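Local atomic coordinates of putative polysaccharide biosynthesis protein with aminopeptidase-like domain (Clostridium acetobutylicum, PDB entry 3K9T), a protein that binds one zinc ion per subunit and probably acts in the biosynthesis of modified polysaccharides, with no peptidase activity expected despite its aminopeptidase-like region. Residues 2-8 against 210-216; 25-29 against 41-47; 30-36 against 68-73; 274-278 against 406-410. One frame throughout, in Å; residues are numbered along the deposited sequence.

Contact 1. Residues 2-8 against 210-216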
# COMPACT_ATOMS: atom_id res chain seq x y z
N MSE A 2 -21.34 -10.29 -28.41
CA MSE A 2 -21.79 -9.56 -27.21
C MSE A 2 -21.80 -8.04 -27.56
O MSE A 2 -22.32 -7.21 -26.79
CB MSE A 2 -20.88 -9.82 -26.02
CG MSE A 2 -21.54 -9.48 -24.68
SE MSE A 2 -23.21 -10.52 -24.33
CE MSE A 2 -22.51 -12.23 -24.90
N GLU A 3 -21.20 -7.68 -28.70
CA GLU A 3 -21.30 -6.32 -29.22
C GLU A 3 -22.79 -5.97 -29.43
O GLU A 3 -23.16 -4.79 -29.42
CB GLU A 3 -20.47 -6.12 -30.50
CG GLU A 3 -18.94 -6.17 -30.29
CD GLU A 3 -18.38 -5.19 -29.22
OE1 GLU A 3 -18.76 -4.01 -29.22
OE2 GLU A 3 -17.53 -5.59 -28.39
N GLU A 4 -23.64 -6.98 -29.56
CA GLU A 4 -25.08 -6.76 -29.62
C GLU A 4 -25.68 -6.09 -28.38
O GLU A 4 -26.77 -5.53 -28.46
CB GLU A 4 -25.81 -8.07 -29.91
CG GLU A 4 -25.62 -8.54 -31.36
CD GLU A 4 -26.64 -9.57 -31.76
OE1 GLU A 4 -27.16 -10.25 -30.84
OE2 GLU A 4 -26.92 -9.71 -32.97
N ILE A 5 -24.99 -6.13 -27.24
CA ILE A 5 -25.42 -5.41 -26.06
C ILE A 5 -25.35 -3.88 -26.28
O ILE A 5 -26.04 -3.12 -25.61
CB ILE A 5 -24.57 -5.79 -24.80
CG1 ILE A 5 -25.45 -5.89 -23.55
CG2 ILE A 5 -23.46 -4.82 -24.60
CD1 ILE A 5 -24.74 -6.49 -22.33
N ASN A 6 -24.50 -3.43 -27.21
CA ASN A 6 -24.29 -2.00 -27.39
C ASN A 6 -25.59 -1.24 -27.70
O ASN A 6 -25.77 -0.13 -27.23
CB ASN A 6 -23.26 -1.72 -28.48
CG ASN A 6 -21.87 -2.30 -28.18
OD1 ASN A 6 -21.60 -2.84 -27.10
ND2 ASN A 6 -20.99 -2.19 -29.16
N LYS A 7 -26.49 -1.84 -28.46
CA LYS A 7 -27.72 -1.15 -28.85
C LYS A 7 -28.60 -0.98 -27.63
O LYS A 7 -29.32 0.02 -27.55
CB LYS A 7 -28.46 -1.87 -30.01
CG LYS A 7 -28.81 -3.34 -29.72
CD LYS A 7 -29.40 -4.16 -30.92
CE LYS A 7 -29.23 -5.73 -30.73
NZ LYS A 7 -27.97 -6.34 -31.37
N TYR A 8 -28.56 -1.94 -26.70
CA TYR A 8 -29.32 -1.83 -25.46
C TYR A 8 -28.76 -0.71 -24.57
O TYR A 8 -29.53 0.06 -23.98
CB TYR A 8 -29.33 -3.16 -24.68
CG TYR A 8 -30.09 -4.26 -25.40
CD1 TYR A 8 -31.47 -4.36 -25.33
CD2 TYR A 8 -29.42 -5.20 -26.15
CE1 TYR A 8 -32.15 -5.36 -26.01
CE2 TYR A 8 -30.08 -6.19 -26.82
CZ TYR A 8 -31.45 -6.27 -26.76
OH TYR A 8 -32.07 -7.29 -27.44
N ALA A 210 -33.05 -8.16 -21.56
CA ALA A 210 -31.99 -7.91 -22.55
C ALA A 210 -31.08 -9.15 -22.78
O ALA A 210 -30.83 -9.54 -23.90
CB ALA A 210 -31.14 -6.68 -22.16
N LEU A 211 -30.59 -9.77 -21.71
CA LEU A 211 -29.68 -10.92 -21.82
C LEU A 211 -30.29 -12.12 -22.55
O LEU A 211 -29.60 -12.82 -23.29
CB LEU A 211 -29.12 -11.34 -20.46
CG LEU A 211 -27.94 -10.53 -19.92
CD1 LEU A 211 -27.35 -11.29 -18.73
CD2 LEU A 211 -26.89 -10.30 -20.98
N SER A 212 -31.57 -12.34 -22.30
CA SER A 212 -32.39 -13.31 -22.99
C SER A 212 -32.23 -13.33 -24.50
O SER A 212 -32.46 -14.35 -25.12
CB SER A 212 -33.87 -13.00 -22.74
OG SER A 212 -34.24 -13.42 -21.46
N LYS A 213 -31.91 -12.18 -25.06
CA LYS A 213 -31.83 -12.02 -26.50
C LYS A 213 -30.43 -12.17 -27.05
O LYS A 213 -30.24 -12.05 -28.26
CB LYS A 213 -32.42 -10.65 -26.84
CG LYS A 213 -33.92 -10.60 -26.50
CD LYS A 213 -34.54 -9.25 -26.69
CE LYS A 213 -36.07 -9.32 -26.60
NZ LYS A 213 -36.56 -9.84 -25.34
N LEU A 214 -29.45 -12.47 -26.19
CA LEU A 214 -28.04 -12.56 -26.56
C LEU A 214 -27.47 -13.96 -26.35
O LEU A 214 -27.95 -14.73 -25.53
CB LEU A 214 -27.24 -11.59 -25.70
CG LEU A 214 -27.66 -10.13 -25.64
CD1 LEU A 214 -26.70 -9.37 -24.74
CD2 LEU A 214 -27.65 -9.54 -27.03
N LYS A 215 -26.41 -14.27 -27.09
CA LYS A 215 -25.71 -15.54 -26.94
C LYS A 215 -24.57 -15.28 -25.95
O LYS A 215 -23.58 -14.67 -26.30
CB LYS A 215 -25.18 -15.97 -28.31
CG LYS A 215 -24.41 -17.31 -28.32
CD LYS A 215 -23.85 -17.63 -29.74
CE LYS A 215 -22.77 -18.74 -29.73
NZ LYS A 215 -23.33 -20.10 -29.52
N THR A 216 -24.71 -15.74 -24.71
CA THR A 216 -23.72 -15.46 -23.66
C THR A 216 -22.77 -16.62 -23.39
O THR A 216 -23.14 -17.76 -23.61
CB THR A 216 -24.40 -15.06 -22.31
OG1 THR A 216 -25.18 -16.17 -21.81
CG2 THR A 216 -25.28 -13.85 -22.49
O HOH W 1 -25.69 -11.86 -29.32
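Leu214 packs against four residues of the N-terminal segment, Met2, Glu4, Ile5 and Tyr8, divided between its two methyls. CD1 takes the selenium of selenomethionine Met2, with SE 3.7 Å from Leu214 CD1, and CG1 of Ile5. CD2 lies against CB of Glu4 and, a little farther off, CE2 of Tyr8. The Tyr8 ring has Ala210 CB over one face, 4.2 Å from the centroid and displaced toward the rim, a CH-pi contact, while its OH lies across the aliphatic chain of Lys213, 3.2 Å from Lys213 CD. Leu211 to Leu214 form a type I turn where the chain leaves helix 194-211 of the aminopeptidase-like domain, and the N-terminal helix 5-10 packs against it. The turn, closed by Leu214 N to Leu211 O at 2.9 Å, presents Leu214 to the first helix. Met2 has CG turned away from its backbone N (chi1 -161°) and bends at its next two torsions, which carries CE to the backbone at Lys215 O and Thr216 CA. Where Glu4 passes Leu214, a water donates a hydrogen bond to Glu4 OE1 at 2.7 Å and accepts a weak one from Lys215 N. Farther out, Ile5 touches Tyr351 and Tyr8 touches Leu347 of helix 336-355, and Glu177 pairs with the amine of Lys215.

Contact 2. Residues 25-29 against 41-47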
# COMPACT_ATOMS: atom_id res chain seq x y z
N GLU A 25 -46.48 0.31 -12.01
CA GLU A 25 -47.45 -0.78 -11.99
C GLU A 25 -47.33 -1.62 -10.70
O GLU A 25 -48.33 -2.03 -10.11
CB GLU A 25 -47.27 -1.69 -13.22
CG GLU A 25 -48.29 -2.85 -13.25
CD GLU A 25 -48.34 -3.63 -14.56
OE1 GLU A 25 -47.57 -3.34 -15.50
OE2 GLU A 25 -49.18 -4.54 -14.66
N LEU A 26 -46.11 -1.88 -10.26
CA LEU A 26 -45.93 -2.69 -9.07
C LEU A 26 -46.22 -1.91 -7.75
O LEU A 26 -46.50 -2.51 -6.69
CB LEU A 26 -44.49 -3.28 -9.05
CG LEU A 26 -44.12 -4.38 -10.05
CD1 LEU A 26 -42.63 -4.73 -9.99
CD2 LEU A 26 -44.93 -5.63 -9.81
N PHE A 27 -46.17 -0.59 -7.80
CA PHE A 27 -46.12 0.23 -6.58
C PHE A 27 -47.23 -0.03 -5.56
O PHE A 27 -46.94 -0.25 -4.38
CB PHE A 27 -46.04 1.71 -6.95
CG PHE A 27 -45.96 2.64 -5.80
CD1 PHE A 27 -44.80 2.72 -5.05
CD2 PHE A 27 -47.05 3.42 -5.43
CE1 PHE A 27 -44.73 3.57 -3.96
CE2 PHE A 27 -46.98 4.28 -4.38
CZ PHE A 27 -45.82 4.36 -3.63
N PRO A 28 -48.50 -0.05 -6.00
CA PRO A 28 -49.63 -0.19 -5.10
C PRO A 28 -49.79 -1.51 -4.36
O PRO A 28 -50.52 -1.55 -3.37
CB PRO A 28 -50.82 -0.05 -6.04
CG PRO A 28 -50.31 0.55 -7.22
CD PRO A 28 -48.96 0.01 -7.39
N ILE A 29 -49.15 -2.56 -4.85
CA ILE A 29 -49.32 -3.90 -4.33
C ILE A 29 -48.62 -4.04 -2.98
O ILE A 29 -47.49 -3.60 -2.81
CB ILE A 29 -48.76 -4.95 -5.35
CG1 ILE A 29 -49.63 -5.00 -6.61
CG2 ILE A 29 -48.68 -6.32 -4.72
CD1 ILE A 29 -48.89 -5.50 -7.85
N THR A 41 -47.01 -9.78 -7.75
CA THR A 41 -45.77 -9.19 -8.23
C THR A 41 -45.06 -10.12 -9.22
O THR A 41 -44.54 -9.65 -10.22
CB THR A 41 -44.86 -8.79 -7.02
OG1 THR A 41 -45.53 -7.81 -6.26
CG2 THR A 41 -43.50 -8.22 -7.46
N MSE A 42 -45.05 -11.42 -8.92
CA MSE A 42 -44.52 -12.43 -9.82
C MSE A 42 -45.36 -12.50 -11.11
O MSE A 42 -44.82 -12.77 -12.20
CB MSE A 42 -44.51 -13.79 -9.16
CG MSE A 42 -43.64 -13.87 -7.91
SE MSE A 42 -41.73 -13.45 -8.16
CE MSE A 42 -41.17 -13.46 -6.25
N ASP A 43 -46.67 -12.28 -11.01
CA ASP A 43 -47.48 -12.26 -12.23
C ASP A 43 -47.04 -11.14 -13.16
O ASP A 43 -46.91 -11.33 -14.38
CB ASP A 43 -48.98 -12.11 -11.92
CG ASP A 43 -49.55 -13.30 -11.22
OD1 ASP A 43 -49.01 -14.39 -11.39
OD2 ASP A 43 -50.54 -13.16 -10.50
N ILE A 44 -46.82 -9.97 -12.58
CA ILE A 44 -46.46 -8.80 -13.37
C ILE A 44 -45.09 -8.99 -13.97
O ILE A 44 -44.90 -8.72 -15.15
CB ILE A 44 -46.60 -7.47 -12.57
CG1 ILE A 44 -48.11 -7.24 -12.26
CG2 ILE A 44 -45.96 -6.32 -13.39
CD1 ILE A 44 -48.46 -6.35 -11.08
N ILE A 45 -44.15 -9.50 -13.18
CA ILE A 45 -42.81 -9.78 -13.69
C ILE A 45 -42.89 -10.73 -14.90
O ILE A 45 -42.15 -10.54 -15.87
CB ILE A 45 -41.84 -10.36 -12.61
CG1 ILE A 45 -41.56 -9.31 -11.53
CG2 ILE A 45 -40.50 -10.79 -13.29
CD1 ILE A 45 -41.04 -9.86 -10.14
N ARG A 46 -43.80 -11.71 -14.85
CA ARG A 46 -43.88 -12.72 -15.91
C ARG A 46 -44.54 -12.18 -17.15
O ARG A 46 -44.64 -12.88 -18.12
CB ARG A 46 -44.55 -14.02 -15.42
CG ARG A 46 -43.52 -14.93 -14.68
CD ARG A 46 -44.14 -16.15 -14.09
NE ARG A 46 -45.17 -15.79 -13.14
CZ ARG A 46 -46.09 -16.62 -12.65
NH1 ARG A 46 -46.13 -17.92 -12.99
NH2 ARG A 46 -46.96 -16.13 -11.78
N LYS A 47 -45.01 -10.93 -17.11
CA LYS A 47 -45.40 -10.24 -18.33
C LYS A 47 -44.17 -9.74 -19.08
O LYS A 47 -44.26 -9.38 -20.24
CB LYS A 47 -46.33 -9.06 -18.05
CG LYS A 47 -47.70 -9.47 -17.57
CD LYS A 47 -48.67 -8.34 -17.67
CE LYS A 47 -48.51 -7.35 -16.56
NZ LYS A 47 -49.43 -6.23 -16.78
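Ile44 projects from helix 36-45 into a notch formed by Glu25, Leu26 and Ile29; its branches share Leu26 and Glu25, while CD1 alone reaches Ile29. That CD1 meets Ile29 CD1 tip to tip at 3.4 Å, the two side chains reaching toward each other. Leu26 instead slides past Ile44 in the opposite direction, laying CD2 3.7 Å from Ile44 CB, and the Leu26 and Thr41 side chains cross at about a right angle, CD2 touching CG2. Glu25 and Ile44 approach from opposite directions, Glu25 CG near CD1 and CG2 of Ile44 and the carboxylate carbon CD 3.8 Å from Ile44 CG2. The segments belong to two successive helices, 12-26 and 36-45, of the N-terminal aminopeptidase-like region; a type I turn, Leu26 to Ile29, lies where the chain leaves the first. Past Ile44 the carboxylate forms a salt bridge with Lys47, NZ lying 2.7 Å from Glu25 OE2 on the syn lone pair. Glu25 is extended, with CG opposite the backbone N (chi1 -179°), and Lys47 bends at chi3 (-78°) to bring its amine across. Thr41 turns its methyl to Leu26; its OG1 lies 3.8 Å from Ile29 CG2 but is hydrogen-bonded to Gly37 O and Arg31. Leu26 also touches Leu198 of helix 194-211, the helix that receives Ile45 as well.

Contact 3. Residues 30-36 against 68-73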
# COMPACT_ATOMS: atom_id res chain seq x y z
N CYS A 30 -49.31 -4.69 -2.05
CA CYS A 30 -48.81 -4.92 -0.71
C CYS A 30 -47.98 -6.22 -0.59
O CYS A 30 -48.48 -7.28 -0.21
CB CYS A 30 -49.97 -4.97 0.25
SG CYS A 30 -49.46 -4.94 1.98
N ARG A 31 -46.69 -6.12 -0.92
CA ARG A 31 -45.76 -7.22 -0.68
C ARG A 31 -45.40 -7.35 0.81
O ARG A 31 -45.48 -6.42 1.58
CB ARG A 31 -44.48 -6.99 -1.47
CG ARG A 31 -44.62 -7.15 -2.95
CD ARG A 31 -43.56 -6.40 -3.73
NE ARG A 31 -43.81 -4.95 -3.67
CZ ARG A 31 -44.58 -4.28 -4.52
NH1 ARG A 31 -45.17 -4.91 -5.55
NH2 ARG A 31 -44.76 -2.99 -4.35
N SER A 32 -45.01 -8.54 1.19
CA SER A 32 -44.39 -8.82 2.47
C SER A 32 -43.42 -9.99 2.16
O SER A 32 -43.17 -10.30 0.98
CB SER A 32 -45.43 -9.18 3.53
OG SER A 32 -44.84 -9.41 4.80
N ILE A 33 -42.89 -10.66 3.19
CA ILE A 33 -42.01 -11.80 2.95
C ILE A 33 -42.74 -13.03 2.40
O ILE A 33 -42.12 -13.97 1.94
CB ILE A 33 -41.18 -12.18 4.17
CG1 ILE A 33 -42.03 -12.45 5.40
CG2 ILE A 33 -40.17 -11.08 4.48
CD1 ILE A 33 -41.20 -13.19 6.50
N THR A 34 -44.07 -13.03 2.50
CA THR A 34 -44.93 -14.06 1.96
C THR A 34 -46.19 -13.35 1.49
O THR A 34 -46.33 -12.16 1.70
CB THR A 34 -45.31 -15.14 3.01
OG1 THR A 34 -46.14 -14.56 4.04
CG2 THR A 34 -44.07 -15.77 3.63
N GLY A 35 -47.07 -14.07 0.80
CA GLY A 35 -48.41 -13.54 0.52
C GLY A 35 -48.81 -13.32 -0.92
O GLY A 35 -47.99 -13.41 -1.84
N ASN A 36 -50.10 -13.02 -1.10
CA ASN A 36 -50.63 -12.81 -2.46
C ASN A 36 -50.06 -11.57 -3.17
O ASN A 36 -50.12 -11.45 -4.39
CB ASN A 36 -52.17 -12.79 -2.46
CG ASN A 36 -52.78 -14.16 -2.20
OD1 ASN A 36 -52.22 -15.19 -2.55
ND2 ASN A 36 -53.95 -14.18 -1.60
N PRO A 68 -41.57 -19.05 7.64
CA PRO A 68 -42.71 -18.55 8.45
C PRO A 68 -44.12 -18.90 7.93
O PRO A 68 -44.27 -19.43 6.85
CB PRO A 68 -42.55 -17.03 8.38
CG PRO A 68 -41.86 -16.77 7.05
CD PRO A 68 -40.93 -17.99 6.84
N LYS A 69 -45.11 -18.58 8.75
CA LYS A 69 -46.50 -18.61 8.32
C LYS A 69 -46.69 -17.58 7.22
O LYS A 69 -45.93 -16.61 7.09
CB LYS A 69 -47.46 -18.31 9.46
CG LYS A 69 -47.50 -19.41 10.50
CD LYS A 69 -48.60 -19.28 11.56
CE LYS A 69 -48.52 -20.46 12.52
NZ LYS A 69 -49.81 -21.18 12.65
N GLU A 70 -47.73 -17.81 6.42
CA GLU A 70 -48.04 -16.91 5.34
C GLU A 70 -48.97 -15.84 5.86
O GLU A 70 -49.92 -16.13 6.59
CB GLU A 70 -48.68 -17.69 4.18
CG GLU A 70 -49.11 -16.77 3.05
CD GLU A 70 -49.66 -17.49 1.85
OE1 GLU A 70 -49.28 -18.67 1.59
OE2 GLU A 70 -50.45 -16.84 1.14
N TRP A 71 -48.70 -14.60 5.44
CA TRP A 71 -49.49 -13.43 5.84
C TRP A 71 -50.21 -12.84 4.64
O TRP A 71 -49.63 -12.76 3.54
CB TRP A 71 -48.58 -12.36 6.46
CG TRP A 71 -49.30 -11.15 6.99
CD1 TRP A 71 -50.13 -11.11 8.07
CD2 TRP A 71 -49.25 -9.82 6.47
NE1 TRP A 71 -50.61 -9.84 8.26
CE2 TRP A 71 -50.08 -9.02 7.29
CE3 TRP A 71 -48.58 -9.22 5.40
CZ2 TRP A 71 -50.26 -7.66 7.07
CZ3 TRP A 71 -48.75 -7.85 5.20
CH2 TRP A 71 -49.57 -7.09 6.03
N ASN A 72 -51.46 -12.43 4.86
CA ASN A 72 -52.27 -11.76 3.83
C ASN A 72 -53.12 -10.67 4.43
O ASN A 72 -53.40 -10.71 5.62
CB ASN A 72 -53.14 -12.77 3.11
CG ASN A 72 -52.36 -13.52 2.07
OD1 ASN A 72 -51.99 -12.95 1.02
ND2 ASN A 72 -52.07 -14.80 2.35
N ILE A 73 -53.53 -9.69 3.62
CA ILE A 73 -54.32 -8.58 4.14
C ILE A 73 -55.30 -8.11 3.09
O ILE A 73 -54.93 -7.93 1.94
CB ILE A 73 -53.37 -7.43 4.67
CG1 ILE A 73 -54.17 -6.25 5.27
CG2 ILE A 73 -52.43 -6.93 3.57
CD1 ILE A 73 -53.36 -5.43 6.30
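The loop 30-36 runs past the start of strand 70-79, its backbone closest where the CA atoms of Thr34 and Glu70, and of Gly35 and Asn72, lie 5.4 Å apart. Side chains take the place of a regular ladder between them. Thr34 OG1, set between its own backbone N and carbonyl carbon (chi1 66°), accepts the amide N of Trp71 at 2.9 Å with an N-H...O angle of 162°, and the same oxygen is bonded to Tyr99. One residue along the strand, Asn72 OD1 accepts from Asn36 N at 2.8 Å, in its carbonyl plane and on a lone pair. The amide nitrogen ND2 of Asn72 is turned to Glu70 OE2 (2.9 Å), on the anti side of a carboxylate that also forms a salt bridge with Arg39, and together these bonds fix the rotation of the Asn72 amide. Gly35, the N-cap residue of helix 36-45, passes so near the strand that its CA is 3.3 Å from Trp71 O. Apolar contacts flank the polar centre: Ser32 CB lies at the edge of the indole, 3.7 Å from Trp71 CE3; Cys30 SG rests on Ile73 CG2; and Ile33 CD1 touches Pro68 CG. This is the junction of the aminopeptidase-like domain with its insert domain, close to the zinc site, with the Ile33 side chain about 7 Å from that of the zinc ligand His190.

Contact 4. Residues 274-278 against 406-410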
# COMPACT_ATOMS: atom_id res chain seq x y z
N LYS A 274 -13.22 -6.13 -9.14
CA LYS A 274 -12.28 -5.52 -10.06
C LYS A 274 -13.03 -5.06 -11.29
O LYS A 274 -12.76 -3.97 -11.81
CB LYS A 274 -11.14 -6.50 -10.40
CG LYS A 274 -10.27 -6.86 -9.20
CD LYS A 274 -8.87 -6.35 -9.21
CE LYS A 274 -7.92 -7.39 -9.87
NZ LYS A 274 -6.47 -7.27 -9.38
N ILE A 275 -14.00 -5.86 -11.74
CA ILE A 275 -14.76 -5.49 -12.95
C ILE A 275 -15.64 -4.26 -12.65
O ILE A 275 -15.58 -3.25 -13.36
CB ILE A 275 -15.64 -6.63 -13.48
CG1 ILE A 275 -14.80 -7.69 -14.17
CG2 ILE A 275 -16.73 -6.11 -14.43
CD1 ILE A 275 -15.62 -8.90 -14.56
N VAL A 276 -16.45 -4.35 -11.61
CA VAL A 276 -17.32 -3.21 -11.31
C VAL A 276 -16.52 -1.91 -11.05
O VAL A 276 -16.91 -0.85 -11.53
CB VAL A 276 -18.32 -3.48 -10.15
CG1 VAL A 276 -19.03 -2.17 -9.74
CG2 VAL A 276 -19.33 -4.59 -10.58
N GLU A 277 -15.39 -1.97 -10.34
CA GLU A 277 -14.67 -0.72 -10.04
C GLU A 277 -14.02 -0.15 -11.30
O GLU A 277 -13.96 1.05 -11.45
CB GLU A 277 -13.66 -0.91 -8.91
CG GLU A 277 -14.32 -1.30 -7.57
CD GLU A 277 -13.33 -1.90 -6.59
OE1 GLU A 277 -12.20 -1.37 -6.52
OE2 GLU A 277 -13.67 -2.89 -5.90
N LYS A 278 -13.63 -1.02 -12.24
CA LYS A 278 -13.06 -0.59 -13.51
C LYS A 278 -14.09 0.06 -14.41
O LYS A 278 -13.77 1.01 -15.13
CB LYS A 278 -12.38 -1.77 -14.23
CG LYS A 278 -11.46 -1.38 -15.41
CD LYS A 278 -10.36 -0.39 -14.99
CE LYS A 278 -9.32 -0.26 -16.07
NZ LYS A 278 -8.54 1.00 -15.99
N LEU A 406 -8.71 -7.43 -18.32
CA LEU A 406 -9.00 -6.59 -17.17
C LEU A 406 -7.68 -6.25 -16.48
O LEU A 406 -7.46 -5.11 -16.03
CB LEU A 406 -9.97 -7.30 -16.20
CG LEU A 406 -10.58 -6.49 -15.05
CD1 LEU A 406 -11.34 -5.32 -15.56
CD2 LEU A 406 -11.44 -7.38 -14.09
N ASP A 407 -6.79 -7.22 -16.45
CA ASP A 407 -5.45 -7.00 -15.88
C ASP A 407 -4.70 -5.92 -16.65
O ASP A 407 -4.05 -5.05 -16.07
CB ASP A 407 -4.63 -8.29 -15.89
CG ASP A 407 -5.11 -9.32 -14.86
OD1 ASP A 407 -5.76 -8.95 -13.84
OD2 ASP A 407 -4.79 -10.51 -15.06
N ILE A 408 -4.82 -5.98 -17.97
CA ILE A 408 -4.11 -5.08 -18.85
C ILE A 408 -4.78 -3.69 -18.72
O ILE A 408 -4.09 -2.66 -18.61
CB ILE A 408 -4.07 -5.66 -20.31
CG1 ILE A 408 -3.32 -7.01 -20.32
CG2 ILE A 408 -3.39 -4.72 -21.29
CD1 ILE A 408 -3.61 -7.86 -21.57
N ALA A 409 -6.10 -3.67 -18.67
CA ALA A 409 -6.81 -2.41 -18.53
C ALA A 409 -6.38 -1.74 -17.23
O ALA A 409 -6.11 -0.54 -17.21
CB ALA A 409 -8.30 -2.61 -18.55
N TYR A 410 -6.31 -2.51 -16.15
CA TYR A 410 -5.86 -1.97 -14.86
C TYR A 410 -4.42 -1.46 -14.92
O TYR A 410 -4.20 -0.30 -14.60
CB TYR A 410 -6.00 -2.95 -13.70
CG TYR A 410 -7.29 -2.77 -12.93
CD1 TYR A 410 -7.40 -1.82 -11.93
CD2 TYR A 410 -8.39 -3.57 -13.18
CE1 TYR A 410 -8.60 -1.65 -11.22
CE2 TYR A 410 -9.56 -3.43 -12.48
CZ TYR A 410 -9.68 -2.47 -11.52
OH TYR A 410 -10.88 -2.37 -10.84
O HOH W 2 -5.32 -6.48 -11.54
O HOH W 3 -10.18 -1.98 -8.18
O HOH W 4 -6.26 1.04 -14.07
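Lys274 O is gripped by two donors. Tyr410 OH gives it a 2.7 Å hydrogen bond in the carbonyl plane, on a lone pair, and Lys278 N supplies the usual helical bond. The tyrosine hydroxyl also accepts from a water, 2.8 Å from Tyr410 OH, which donates as well to Glu277 OE1; Glu277 also forms a salt bridge with Arg264. Lys278 then folds over the ring: CG stands anti to the backbone N (chi1 -166°) and the chain bends at chi2, placing CD above the centre of one face, 4.0 Å from the centroid of Tyr410, a CH-pi contact. Beyond the ring, Lys278 NZ reaches Ala409 O at 3.1 Å from above the carbonyl plane, and a further water links the amine to Tyr410 O. His282 and Met414 O also bond this amine, giving the buried lysine several polar partners. Leu406 fills the other end: its CD2 is 3.4 Å from Ile275 CG1, the two side chains crossing at about a right angle, while its CD1 touches CB and CG of Lys278. The axes of the two helical segments pass 11.0 Å apart at 43°; the contact joins helix 271-282 of the aminopeptidase-like domain to helix 405-412 of the permutated winged helix-turn-helix domain. Ile275 also packs on helix 336-355 and Val276 on strand 260-263, whereas Ile408 of helix 405-412 touches helices 389-398 and 416-428.

In the fold
From the N terminus, helix 5-10 leads into helix 12-26, and contact 1 closes the longest loop of the four, joining residues 2-8 to 210-216 at the end of helix 194-211. Contacts 2 and 3 are nested inside it and cross each other, since their segments alternate along the chain. Contact 2 closes the short connection between helices 12-26 and 36-45; contact 3 takes the intervening loop to the insert domain, and Arg31 bridges the two through Leu26 O and Thr41 OG1. Contact 4 follows in series, tying helix 271-282 to the C-terminal winged-helix domain. Contacts 3 and 4, with centres about 42 Å apart, thus join the aminopeptidase-like domain to the insert and the C-terminal domain.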